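Local coordinates for protein COG0546: Predicted phosphatases (Streptococcus pneumoniae, PDB 2AH5) that probably acts as a phosphatase of the haloacid dehalogenase superfamily, although its substrate and physiological role remain unknown, at residues A6-L11 / Q145-H150; N24-T29 / R44-P49; S53-C58 / S65-I70; F165-A170 / I175-I180. One frame throughout, in Å; residues are numbered along the deposited sequence.

Contacts 1 and 4 lie in the parallel-sheet core of a haloacid dehalogenase-like fold, their centres about 12 Å apart. They pack helices 139-149 and 164-173 against strands 6-9 and 176-180, respectively. Contacts 2 and 3, with centres about 10 Å apart, belong to the helical cap, which leaves the core after the first strand; both are nested in the loop closed by contact 1, and contact 4 follows last. Cap and core meet where Gly48 and Pro49 of contact 2 touch the Phe165 ring of contact 4. Contacts 1 and 4 touch through Leu147 and Phe8 on Ile175, and Asp10 and Asp166 lie close at what is probably the active site.

Contact 1 of 4, residues A6-L11 / Q145-H150; sequences AIFFDL and QALQTH
Phe8 meets Ala146 and Leu147 in the Rossmann-like core of the haloacid dehalogenase fold, where helix 139-149 covers strand 6-9 of the parallel sheet. The phenyl ring reaches the helix because its CG stands anti to the carbonyl carbon (chi1 -63°), carrying CZ to 3.7 Å from Ala146 CB. That methyl gives an off-centre CH-pi contact, its CB 4.1 Å from the centroid of the Phe8 ring. Alanine suits this turn of the helix: a single methyl lets the backbone come close to a large ring. Leu147 works differently. Its CG lies in the plane of the Phe8 ring, at the edge, 3.9 Å from CE2, and the two side chains cross at about a right angle. CD1 continues the extended leucine chain (chi2 168°), leaving the other branch to turn in, with Leu147 CD2 3.8 Å from Phe8 CZ. Thr105 of strand 102-106 packs on Phe8 and Ala146, and Ala157 of strand 157-161 on Phe8 and Leu147. Beyond the strand, Asp10 belongs to a sequence resembling the DxDx(T/V) motif that carries the nucleophile in this superfamily. His150, just past the helix, is hydrogen-bonded through NE2 to Tyr130 OH. In the helix's last turn Gln145 O accepts twice, from Thr149 N at 2.9 Å and Thr149 OG1 at 2.8 Å, the two donors arriving from opposite faces of its plane.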
loop_
_atom_site.group_PDB
_atom_site.type_symbol
_atom_site.label_atom_id
_atom_site.label_comp_id
_atom_site.label_asym_id
_atom_site.label_seq_id
_atom_site.Cartn_x
_atom_site.Cartn_y
_atom_site.Cartn_z
ATOM N N ALA A 6 15.481 -6.597 7.601
ATOM C CA ALA A 6 14.086 -6.252 7.871
ATOM C C ALA A 6 13.367 -6.019 6.545
ATOM O O ALA A 6 13.943 -5.468 5.599
ATOM C CB ALA A 6 14.011 -5.018 8.726
ATOM N N ILE A 7 12.125 -6.467 6.481
ATOM C CA ILE A 7 11.344 -6.372 5.253
ATOM C C ILE A 7 10.068 -5.552 5.488
ATOM O O ILE A 7 9.298 -5.847 6.420
ATOM C CB ILE A 7 10.987 -7.767 4.687
ATOM C CG1 ILE A 7 12.252 -8.627 4.473
ATOM C CG2 ILE A 7 10.189 -7.601 3.397
ATOM C CD1 ILE A 7 11.969 -10.020 3.851
ATOM N N PHE A 8 9.881 -4.498 4.676
ATOM C CA PHE A 8 8.706 -3.612 4.756
ATOM C C PHE A 8 7.736 -3.955 3.613
ATOM O O PHE A 8 8.167 -4.149 2.478
ATOM C CB PHE A 8 9.104 -2.129 4.593
ATOM C CG PHE A 8 10.025 -1.595 5.668
ATOM C CD1 PHE A 8 10.287 -2.318 6.837
ATOM C CD2 PHE A 8 10.578 -0.314 5.523
ATOM C CE1 PHE A 8 11.122 -1.790 7.838
ATOM C CE2 PHE A 8 11.402 0.230 6.530
ATOM C CZ PHE A 8 11.682 -0.504 7.673
ATOM N N PHE A 9 6.438 -3.929 3.897
ATOM C CA PHE A 9 5.432 -4.222 2.891
ATOM C C PHE A 9 4.455 -3.058 2.761
ATOM O O PHE A 9 4.026 -2.512 3.785
ATOM C CB PHE A 9 4.624 -5.420 3.329
ATOM C CG PHE A 9 5.351 -6.710 3.214
ATOM C CD1 PHE A 9 6.154 -7.141 4.247
ATOM C CD2 PHE A 9 5.207 -7.490 2.083
ATOM C CE1 PHE A 9 6.819 -8.359 4.153
ATOM C CE2 PHE A 9 5.862 -8.736 1.989
ATOM C CZ PHE A 9 6.666 -9.140 3.025
ATOM N N ASP A 10 4.109 -2.669 1.532
ATOM C CA ASP A 10 2.884 -1.867 1.307
ATOM C C ASP A 10 1.697 -2.817 1.616
ATOM O O ASP A 10 1.869 -4.031 1.639
ATOM C CB ASP A 10 2.799 -1.345 -0.152
ATOM C CG ASP A 10 1.875 -0.110 -0.297
ATOM O OD1 ASP A 10 1.167 0.272 0.666
ATOM O OD2 ASP A 10 1.853 0.497 -1.398
ATOM N N LEU A 11 0.508 -2.273 1.855
ATOM C CA LEU A 11 -0.663 -3.065 2.283
ATOM C C LEU A 11 -1.576 -3.243 1.091
ATOM O O LEU A 11 -1.552 -4.280 0.466
ATOM C CB LEU A 11 -1.415 -2.372 3.437
ATOM C CG LEU A 11 -2.598 -3.121 4.063
ATOM C CD1 LEU A 11 -2.200 -4.524 4.525
ATOM C CD2 LEU A 11 -3.153 -2.306 5.253
ATOM N N GLN A 145 9.869 6.451 9.978
ATOM C CA GLN A 145 9.366 6.054 11.282
ATOM C C GLN A 145 9.665 4.564 11.585
ATOM O O GLN A 145 10.139 4.230 12.689
ATOM C CB GLN A 145 7.878 6.342 11.377
ATOM C CG GLN A 145 7.332 5.981 12.750
ATOM C CD GLN A 145 5.881 6.320 12.941
ATOM O OE1 GLN A 145 5.208 6.811 12.025
ATOM N NE2 GLN A 145 5.384 6.078 14.164
ATOM N N ALA A 146 9.359 3.689 10.624
ATOM C CA ALA A 146 9.650 2.256 10.751
ATOM C C ALA A 146 11.140 2.011 11.035
ATOM O O ALA A 146 11.488 1.279 11.968
ATOM C CB ALA A 146 9.180 1.465 9.503
ATOM N N LEU A 147 12.015 2.640 10.253
ATOM C CA LEU A 147 13.459 2.441 10.399
ATOM C C LEU A 147 13.969 2.914 11.765
ATOM O O LEU A 147 14.627 2.148 12.497
ATOM C CB LEU A 147 14.226 3.166 9.294
ATOM C CG LEU A 147 14.196 2.668 7.842
ATOM C CD1 LEU A 147 14.796 3.752 6.998
ATOM C CD2 LEU A 147 14.990 1.372 7.711
ATOM N N GLN A 148 13.636 4.158 12.111
ATOM C CA GLN A 148 14.066 4.739 13.384
ATOM C C GLN A 148 13.525 3.999 14.612
ATOM O O GLN A 148 14.290 3.681 15.519
ATOM C CB GLN A 148 13.764 6.235 13.422
ATOM C CG GLN A 148 14.529 6.958 12.321
ATOM C CD GLN A 148 14.221 8.434 12.233
ATOM O OE1 GLN A 148 13.682 9.037 13.169
ATOM N NE2 GLN A 148 14.570 9.029 11.098
ATOM N N THR A 149 12.236 3.663 14.609
ATOM C CA THR A 149 11.645 2.971 15.753
ATOM C C THR A 149 12.320 1.617 16.002
ATOM O O THR A 149 12.448 1.204 17.151
ATOM C CB THR A 149 10.116 2.824 15.628
ATOM O OG1 THR A 149 9.560 4.126 15.439
ATOM C CG2 THR A 149 9.544 2.275 16.911
ATOM N N HIS A 150 12.792 0.977 14.928
ATOM C CA HIS A 150 13.399 -0.351 15.023
ATOM C C HIS A 150 14.914 -0.340 14.917
ATOM O O HIS A 150 15.552 -1.399 14.782
ATOM C CB HIS A 150 12.707 -1.346 14.081
ATOM C CG HIS A 150 11.299 -1.602 14.486
ATOM N ND1 HIS A 150 10.981 -2.389 15.573
ATOM C CD2 HIS A 150 10.136 -1.056 14.059
ATOM C CE1 HIS A 150 9.669 -2.381 15.744
ATOM N NE2 HIS A 150 9.134 -1.573 14.842
#

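Contact 2 of 4, residues N24-T29 / R44-P49; sequences NAFTYT and RGFMGP
Two phenylalanines make this contact: the edge of Phe46 is directed at a face of Phe26 in an edge-to-face pair whose ring centroids are 5.0 Å apart and whose planes meet at 58°. The atom doing the work is Phe46 CD2, poised over the centre of the Phe26 ring and 3.7 Å above its plane. Such a pairing sets a weakly positive C-H edge against the pi cloud, which suits two aromatic residues. Beside it, the methylene of Phe46 settles on the rim of the other ring, CB lying 3.5 Å from both CE1 and CZ of Phe26. The ring of Phe46 takes its place because CG stands anti to the carbonyl carbon, beside its own backbone N (chi1 -58°). Around this pair lies the helical cap typical of many haloacid dehalogenase-like phosphatases, here joining helix 19-33 to the residues that follow helix 40-45. Phe26 also meets the rings of Phe55 and Tyr71 edge-to-face, placing it in an aromatic cluster between helices. Further out, a backbone hydrogen bond from Met47 N to Arg44 O, 3.1 Å, closes the turn. Met47 (selenomethionine) leans back on Ser19, Ile22 and His23 of helix 19-33. Gly48 adopts phi 136°, a conformation open to glycine because it carries no side chain. On the opposing helix, Thr29 OG1 donates to Ala25 O at 2.9 Å, tying its hydroxyl back to the preceding turn.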
loop_
_atom_site.group_PDB
_atom_site.type_symbol
_atom_site.label_atom_id
_atom_site.label_comp_id
_atom_site.label_asym_id
_atom_site.label_seq_id
_atom_site.Cartn_x
_atom_site.Cartn_y
_atom_site.Cartn_z
ATOM N N ASN A 24 -15.897 0.609 -4.798
ATOM C CA ASN A 24 -17.226 0.902 -4.255
ATOM C C ASN A 24 -17.299 2.221 -3.478
ATOM O O ASN A 24 -18.313 2.962 -3.528
ATOM C CB ASN A 24 -17.722 -0.256 -3.383
ATOM C CG ASN A 24 -18.143 -1.480 -4.198
ATOM O OD1 ASN A 24 -18.235 -1.434 -5.426
ATOM N ND2 ASN A 24 -18.388 -2.595 -3.498
ATOM N N ALA A 25 -16.260 2.512 -2.714
ATOM C CA ALA A 25 -16.203 3.802 -2.031
ATOM C C ALA A 25 -16.207 4.960 -3.051
ATOM O O ALA A 25 -16.919 5.955 -2.846
ATOM C CB ALA A 25 -14.991 3.870 -1.112
ATOM N N PHE A 26 -15.427 4.854 -4.137
ATOM C CA PHE A 26 -15.462 5.911 -5.165
ATOM C C PHE A 26 -16.843 6.073 -5.807
ATOM O O PHE A 26 -17.367 7.188 -5.917
ATOM C CB PHE A 26 -14.412 5.701 -6.245
ATOM C CG PHE A 26 -13.068 6.199 -5.844
ATOM C CD1 PHE A 26 -12.038 5.301 -5.631
ATOM C CD2 PHE A 26 -12.851 7.569 -5.636
ATOM C CE1 PHE A 26 -10.782 5.746 -5.244
ATOM C CE2 PHE A 26 -11.563 8.033 -5.251
ATOM C CZ PHE A 26 -10.549 7.109 -5.038
ATOM N N THR A 27 -17.436 4.956 -6.185
ATOM C CA THR A 27 -18.720 5.010 -6.925
ATOM C C THR A 27 -19.858 5.457 -5.992
ATOM O O THR A 27 -20.802 6.129 -6.436
ATOM C CB THR A 27 -19.056 3.678 -7.645
ATOM O OG1 THR A 27 -19.160 2.632 -6.685
ATOM C CG2 THR A 27 -17.949 3.301 -8.696
ATOM N N TYR A 28 -19.784 5.063 -4.719
ATOM C CA TYR A 28 -20.734 5.597 -3.714
ATOM C C TYR A 28 -20.644 7.113 -3.661
ATOM O O TYR A 28 -21.670 7.815 -3.577
ATOM C CB TYR A 28 -20.489 5.000 -2.299
ATOM C CG TYR A 28 -21.440 5.588 -1.269
ATOM C CD1 TYR A 28 -22.788 5.224 -1.266
ATOM C CD2 TYR A 28 -21.010 6.578 -0.362
ATOM C CE1 TYR A 28 -23.686 5.774 -0.335
ATOM C CE2 TYR A 28 -21.898 7.137 0.573
ATOM C CZ TYR A 28 -23.233 6.736 0.563
ATOM O OH TYR A 28 -24.136 7.293 1.443
ATOM N N THR A 29 -19.410 7.628 -3.684
ATOM C CA THR A 29 -19.193 9.078 -3.624
ATOM C C THR A 29 -19.791 9.795 -4.822
ATOM O O THR A 29 -20.518 10.761 -4.655
ATOM C CB THR A 29 -17.701 9.428 -3.432
ATOM O OG1 THR A 29 -17.227 8.749 -2.263
ATOM C CG2 THR A 29 -17.510 10.968 -3.227
ATOM N N ARG A 44 -9.119 2.286 -11.140
ATOM C CA ARG A 44 -7.885 1.541 -10.841
ATOM C C ARG A 44 -6.698 2.490 -10.622
ATOM O O ARG A 44 -5.843 2.264 -9.740
ATOM C CB ARG A 44 -7.569 0.537 -11.970
ATOM C CG ARG A 44 -8.349 -0.764 -11.844
ATOM C CD ARG A 44 -7.748 -1.920 -12.669
ATOM N NE ARG A 44 -8.089 -1.879 -14.098
ATOM C CZ ARG A 44 -9.289 -2.152 -14.603
ATOM N NH1 ARG A 44 -10.300 -2.466 -13.805
ATOM N NH2 ARG A 44 -9.488 -2.088 -15.912
ATOM N N GLY A 45 -6.678 3.563 -11.412
ATOM C CA GLY A 45 -5.646 4.579 -11.366
ATOM C C GLY A 45 -5.691 5.388 -10.085
ATOM O O GLY A 45 -4.698 6.001 -9.711
ATOM N N PHE A 46 -6.854 5.396 -9.415
ATOM C CA PHE A 46 -6.991 6.047 -8.104
ATOM C C PHE A 46 -6.497 5.199 -6.903
ATOM O O PHE A 46 -6.571 5.648 -5.749
ATOM C CB PHE A 46 -8.449 6.451 -7.822
ATOM C CG PHE A 46 -9.076 7.388 -8.832
ATOM C CD1 PHE A 46 -8.317 8.112 -9.753
ATOM C CD2 PHE A 46 -10.470 7.572 -8.817
ATOM C CE1 PHE A 46 -8.940 8.978 -10.672
ATOM C CE2 PHE A 46 -11.098 8.442 -9.724
ATOM C CZ PHE A 46 -10.336 9.136 -10.651
HETATM N N MSE A 47 -6.039 3.978 -7.159
HETATM C CA MSE A 47 -5.575 3.082 -6.091
HETATM C C MSE A 47 -4.072 3.253 -5.854
HETATM O O MSE A 47 -3.252 2.618 -6.529
HETATM C CB MSE A 47 -5.932 1.627 -6.430
HETATM C CG MSE A 47 -7.419 1.465 -6.724
HETATM SE SE MSE A 47 -7.971 -0.355 -7.168
HETATM C CE MSE A 47 -10.015 0.031 -7.471
ATOM N N GLY A 48 -3.712 4.093 -4.888
ATOM C CA GLY A 48 -2.307 4.497 -4.712
ATOM C C GLY A 48 -2.094 5.979 -4.457
ATOM O O GLY A 48 -1.510 6.347 -3.438
ATOM N N PRO A 49 -2.547 6.855 -5.382
ATOM C CA PRO A 49 -2.415 8.293 -5.151
ATOM C C PRO A 49 -3.242 8.768 -3.954
ATOM O O PRO A 49 -4.188 8.061 -3.551
ATOM C CB PRO A 49 -2.937 8.913 -6.462
ATOM C CG PRO A 49 -2.913 7.827 -7.444
ATOM C CD PRO A 49 -3.172 6.577 -6.685
#

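Contact 3 of 4, residues S53-C58 / S65-I70; sequences SSFATC and SEAVQI
Between 53-58 and 65-70 the backbones are nearest at Phe55 and Ala67, whose CA atoms are 7.2 Å apart, a spacing that fits a small residue facing an aromatic ring. The Ala67 methyl sits almost exactly over the ring of Phe55: CB is 3.6 Å from the centroid and only 5° off the normal, a well-centred CH-pi contact. With CG anti to the carbonyl carbon (chi1 -80°), the phenyl group lies so that CE1 also approaches the helix backbone, 3.7 Å from Ala67 O. Val68 adds a flank, its CG2 branch 4.0 Å from Phe55 CD1, while its side chain also rests on Leu51 and Glu52. These are successive helices of the cap in a haloacid dehalogenase-like fold, joined by a short connection. Thr29 of helix 19-33 and Tyr71 of helix 64-79 pack on the same phenylalanine, making it a junction of three cap helices. Thr57 turns its hydroxyl back on the chain: OG1 donates to Ser54 O at 2.6 Å in the carbonyl plane, and Thr57 N shares that acceptor at 3.0 Å.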
loop_
_atom_site.group_PDB
_atom_site.type_symbol
_atom_site.label_atom_id
_atom_site.label_comp_id
_atom_site.label_asym_id
_atom_site.label_seq_id
_atom_site.Cartn_x
_atom_site.Cartn_y
_atom_site.Cartn_z
ATOM N N SER A 53 -6.037 14.049 -4.388
ATOM C CA SER A 53 -5.490 14.158 -5.739
ATOM C C SER A 53 -6.371 13.490 -6.798
ATOM O O SER A 53 -6.607 14.057 -7.872
ATOM C CB SER A 53 -4.081 13.581 -5.789
ATOM O OG SER A 53 -3.468 13.933 -7.020
ATOM N N SER A 54 -6.848 12.282 -6.498
ATOM C CA SER A 54 -7.773 11.585 -7.383
ATOM C C SER A 54 -9.058 12.351 -7.618
ATOM O O SER A 54 -9.451 12.538 -8.767
ATOM C CB SER A 54 -8.076 10.182 -6.862
ATOM O OG SER A 54 -6.899 9.388 -6.934
ATOM N N PHE A 55 -9.719 12.778 -6.542
ATOM C CA PHE A 55 -10.959 13.550 -6.676
ATOM C C PHE A 55 -10.742 14.869 -7.425
ATOM O O PHE A 55 -11.629 15.338 -8.135
ATOM C CB PHE A 55 -11.598 13.825 -5.312
ATOM C CG PHE A 55 -12.382 12.652 -4.748
ATOM C CD1 PHE A 55 -12.130 12.197 -3.459
ATOM C CD2 PHE A 55 -13.394 12.036 -5.491
ATOM C CE1 PHE A 55 -12.857 11.142 -2.911
ATOM C CE2 PHE A 55 -14.124 10.968 -4.955
ATOM C CZ PHE A 55 -13.849 10.514 -3.662
ATOM N N ALA A 56 -9.569 15.468 -7.265
ATOM C CA ALA A 56 -9.246 16.674 -8.044
ATOM C C ALA A 56 -9.303 16.422 -9.562
ATOM O O ALA A 56 -9.655 17.317 -10.328
ATOM C CB ALA A 56 -7.898 17.257 -7.624
ATOM N N THR A 57 -9.010 15.202 -10.008
ATOM C CA THR A 57 -9.085 14.912 -11.443
ATOM C C THR A 57 -10.499 14.989 -12.041
ATOM O O THR A 57 -10.648 15.171 -13.257
ATOM C CB THR A 57 -8.400 13.580 -11.835
ATOM O OG1 THR A 57 -9.139 12.471 -11.313
ATOM C CG2 THR A 57 -6.946 13.542 -11.335
ATOM N N CYS A 58 -11.533 14.871 -11.209
ATOM C CA CYS A 58 -12.894 14.739 -11.741
ATOM C C CYS A 58 -13.977 15.568 -11.054
ATOM O O CYS A 58 -15.143 15.496 -11.438
ATOM C CB CYS A 58 -13.300 13.258 -11.759
ATOM S SG CYS A 58 -13.030 12.435 -10.188
ATOM N N SER A 65 -13.274 18.232 -0.409
ATOM C CA SER A 65 -13.406 17.942 1.022
ATOM C C SER A 65 -14.668 17.130 1.309
ATOM O O SER A 65 -14.630 16.150 2.058
ATOM C CB SER A 65 -13.406 19.245 1.838
ATOM O OG SER A 65 -13.462 18.961 3.223
ATOM N N GLU A 66 -15.785 17.536 0.703
ATOM C CA GLU A 66 -17.049 16.782 0.836
ATOM C C GLU A 66 -16.895 15.364 0.273
ATOM O O GLU A 66 -17.329 14.383 0.892
ATOM C CB GLU A 66 -18.181 17.504 0.100
ATOM C CG GLU A 66 -19.538 16.789 0.132
ATOM C CD GLU A 66 -20.574 17.442 -0.784
ATOM O OE1 GLU A 66 -20.238 18.400 -1.497
ATOM O OE2 GLU A 66 -21.731 16.977 -0.816
ATOM N N ALA A 67 -16.308 15.277 -0.918
ATOM C CA ALA A 67 -16.031 13.970 -1.551
ATOM C C ALA A 67 -15.198 13.062 -0.642
ATOM O O ALA A 67 -15.546 11.905 -0.453
ATOM C CB ALA A 67 -15.355 14.144 -2.900
ATOM N N VAL A 68 -14.098 13.582 -0.082
ATOM C CA VAL A 68 -13.260 12.800 0.835
ATOM C C VAL A 68 -14.039 12.318 2.056
ATOM O O VAL A 68 -13.933 11.160 2.455
ATOM C CB VAL A 68 -11.986 13.592 1.251
ATOM C CG1 VAL A 68 -11.198 12.853 2.352
ATOM C CG2 VAL A 68 -11.120 13.802 0.027
ATOM N N GLN A 69 -14.834 13.206 2.642
ATOM C CA GLN A 69 -15.688 12.819 3.757
ATOM C C GLN A 69 -16.636 11.682 3.413
ATOM O O GLN A 69 -16.723 10.707 4.165
ATOM C CB GLN A 69 -16.460 14.020 4.304
ATOM C CG GLN A 69 -17.378 13.669 5.481
ATOM C CD GLN A 69 -18.168 14.881 5.973
ATOM O OE1 GLN A 69 -17.602 15.942 6.164
ATOM N NE2 GLN A 69 -19.472 14.717 6.184
ATOM N N ILE A 70 -17.329 11.792 2.283
ATOM C CA ILE A 70 -18.313 10.790 1.877
ATOM C C ILE A 70 -17.593 9.447 1.603
ATOM O O ILE A 70 -18.008 8.392 2.075
ATOM C CB ILE A 70 -19.151 11.274 0.653
ATOM C CG1 ILE A 70 -20.073 12.446 1.039
ATOM C CG2 ILE A 70 -19.993 10.128 0.062
ATOM C CD1 ILE A 70 -20.575 13.259 -0.174
#

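Contact 4 of 4, residues F165-A170 / I175-I180; sequences FDMLGA and IQKLAI
Two bends in Met167 (selenomethionine), at chi2 (-64°) and chi3 (92°), curl its end round toward the strand, with CE 3.9 Å from Lys177 CB and SE 4.0 Å from Ala179 CB. A long, flexible, unbranched chain suits this place, since it can bend to lie against both of these CB atoms. Lys177 leaves the strand toward the helix, with its CB 3.6 Å from the Ala170 methyl, then leads off along the helix surface: its CD passes 3.7 Å from Met167 O. The aliphatic stem thus serves as packing, while NZ ends on the backbone oxygens of Tyr193 and Gln194. Ala170, with no more than a methyl, allows the close approach. Nearer the turn, Ile175 places CG1 between its backbone N and carbonyl carbon, a less common rotamer for isoleucine, which sets CG1 3.8 Å from Ala170 CB. There the chain turns back after the helix, helped by a weak, bent bond from Ile175 N to Ala170 O at 3.1 Å. Ile159 of the adjoining strand, and Leu190 of helix 187-191, continue the apolar layer. The axes of the short segments 165-170 and 176-180 run nearly antiparallel, at 164°, as expected where a helix leads back to start the next strand: strand 157-161, helix 164-173 and strand 176-180 form a beta-alpha-beta crossover of the Rossmann-like haloacid dehalogenase core.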
loop_
_atom_site.group_PDB
_atom_site.type_symbol
_atom_site.label_atom_id
_atom_site.label_comp_id
_atom_site.label_asym_id
_atom_site.label_seq_id
_atom_site.Cartn_x
_atom_site.Cartn_y
_atom_site.Cartn_z
ATOM N N PHE A 165 4.761 5.494 -5.677
ATOM C CA PHE A 165 4.946 6.092 -4.337
ATOM C C PHE A 165 5.863 5.249 -3.440
ATOM O O PHE A 165 6.669 5.788 -2.698
ATOM C CB PHE A 165 3.588 6.355 -3.682
ATOM C CG PHE A 165 2.660 7.159 -4.552
ATOM C CD1 PHE A 165 2.703 8.542 -4.528
ATOM C CD2 PHE A 165 1.755 6.527 -5.404
ATOM C CE1 PHE A 165 1.840 9.304 -5.348
ATOM C CE2 PHE A 165 0.899 7.270 -6.220
ATOM C CZ PHE A 165 0.961 8.661 -6.195
ATOM N N ASP A 166 5.748 3.926 -3.545
ATOM C CA ASP A 166 6.637 3.003 -2.832
ATOM C C ASP A 166 8.055 3.134 -3.376
ATOM O O ASP A 166 9.001 3.134 -2.622
ATOM C CB ASP A 166 6.178 1.549 -3.050
ATOM C CG ASP A 166 4.860 1.237 -2.344
ATOM O OD1 ASP A 166 4.626 1.774 -1.241
ATOM O OD2 ASP A 166 4.033 0.506 -2.916
HETATM N N MSE A 167 8.190 3.226 -4.702
HETATM C CA MSE A 167 9.521 3.279 -5.314
HETATM C C MSE A 167 10.218 4.586 -4.930
HETATM O O MSE A 167 11.395 4.583 -4.562
HETATM C CB MSE A 167 9.437 3.180 -6.846
HETATM C CG MSE A 167 8.743 1.940 -7.398
HETATM SE SE MSE A 167 9.690 0.262 -6.974
HETATM C CE MSE A 167 8.756 -0.258 -5.236
ATOM N N LEU A 168 9.490 5.696 -5.008
ATOM C CA LEU A 168 10.064 7.006 -4.656
ATOM C C LEU A 168 10.356 7.090 -3.156
ATOM O O LEU A 168 11.373 7.646 -2.749
ATOM C CB LEU A 168 9.127 8.142 -5.053
ATOM C CG LEU A 168 9.059 8.486 -6.542
ATOM C CD1 LEU A 168 7.883 9.390 -6.802
ATOM C CD2 LEU A 168 10.356 9.124 -7.006
ATOM N N GLY A 169 9.453 6.552 -2.338
ATOM C CA GLY A 169 9.695 6.450 -0.895
ATOM C C GLY A 169 11.006 5.744 -0.582
ATOM O O GLY A 169 11.777 6.193 0.284
ATOM N N ALA A 170 11.272 4.640 -1.278
ATOM C CA ALA A 170 12.497 3.886 -1.080
ATOM C C ALA A 170 13.706 4.723 -1.465
ATOM O O ALA A 170 14.725 4.706 -0.778
ATOM C CB ALA A 170 12.486 2.583 -1.887
ATOM N N ILE A 175 16.373 2.990 1.265
ATOM C CA ILE A 175 16.183 1.532 1.433
ATOM C C ILE A 175 16.072 0.895 0.049
ATOM O O ILE A 175 15.852 1.591 -0.952
ATOM C CB ILE A 175 14.934 1.174 2.294
ATOM C CG1 ILE A 175 13.645 1.602 1.583
ATOM C CG2 ILE A 175 15.008 1.833 3.708
ATOM C CD1 ILE A 175 12.369 1.053 2.218
ATOM N N GLN A 176 16.213 -0.422 -0.026
ATOM C CA GLN A 176 16.063 -1.083 -1.314
ATOM C C GLN A 176 14.564 -1.149 -1.686
ATOM O O GLN A 176 13.694 -0.952 -0.836
ATOM C CB GLN A 176 16.658 -2.472 -1.270
ATOM C CG GLN A 176 18.206 -2.514 -1.328
ATOM C CD GLN A 176 18.706 -3.923 -1.406
ATOM O OE1 GLN A 176 18.179 -4.732 -2.174
ATOM N NE2 GLN A 176 19.708 -4.247 -0.592
ATOM N N LYS A 177 14.287 -1.408 -2.962
ATOM C CA LYS A 177 12.910 -1.430 -3.489
ATOM C C LYS A 177 12.717 -2.673 -4.331
ATOM O O LYS A 177 13.525 -2.970 -5.232
ATOM C CB LYS A 177 12.561 -0.146 -4.280
ATOM C CG LYS A 177 13.770 0.594 -4.882
ATOM C CD LYS A 177 13.349 1.720 -5.829
ATOM C CE LYS A 177 14.440 2.766 -6.016
ATOM N NZ LYS A 177 15.641 2.250 -6.772
ATOM N N LEU A 178 11.657 -3.406 -3.995
ATOM C CA LEU A 178 11.266 -4.601 -4.715
ATOM C C LEU A 178 9.876 -4.364 -5.311
ATOM O O LEU A 178 8.872 -4.256 -4.568
ATOM C CB LEU A 178 11.247 -5.803 -3.771
ATOM C CG LEU A 178 11.197 -7.204 -4.421
ATOM C CD1 LEU A 178 11.703 -8.236 -3.436
ATOM C CD2 LEU A 178 9.828 -7.587 -4.966
ATOM N N ALA A 179 9.821 -4.253 -6.639
ATOM C CA ALA A 179 8.562 -3.946 -7.330
ATOM C C ALA A 179 7.733 -5.209 -7.526
ATOM O O ALA A 179 8.262 -6.242 -7.923
ATOM C CB ALA A 179 8.823 -3.284 -8.714
ATOM N N ILE A 180 6.428 -5.106 -7.293
ATOM C CA ILE A 180 5.530 -6.227 -7.578
ATOM C C ILE A 180 4.467 -5.788 -8.569
ATOM O O ILE A 180 4.035 -4.627 -8.555
ATOM C CB ILE A 180 4.928 -6.864 -6.294
ATOM C CG1 ILE A 180 3.862 -5.951 -5.625
ATOM C CG2 ILE A 180 6.091 -7.342 -5.362
ATOM C CD1 ILE A 180 2.416 -6.169 -6.170
#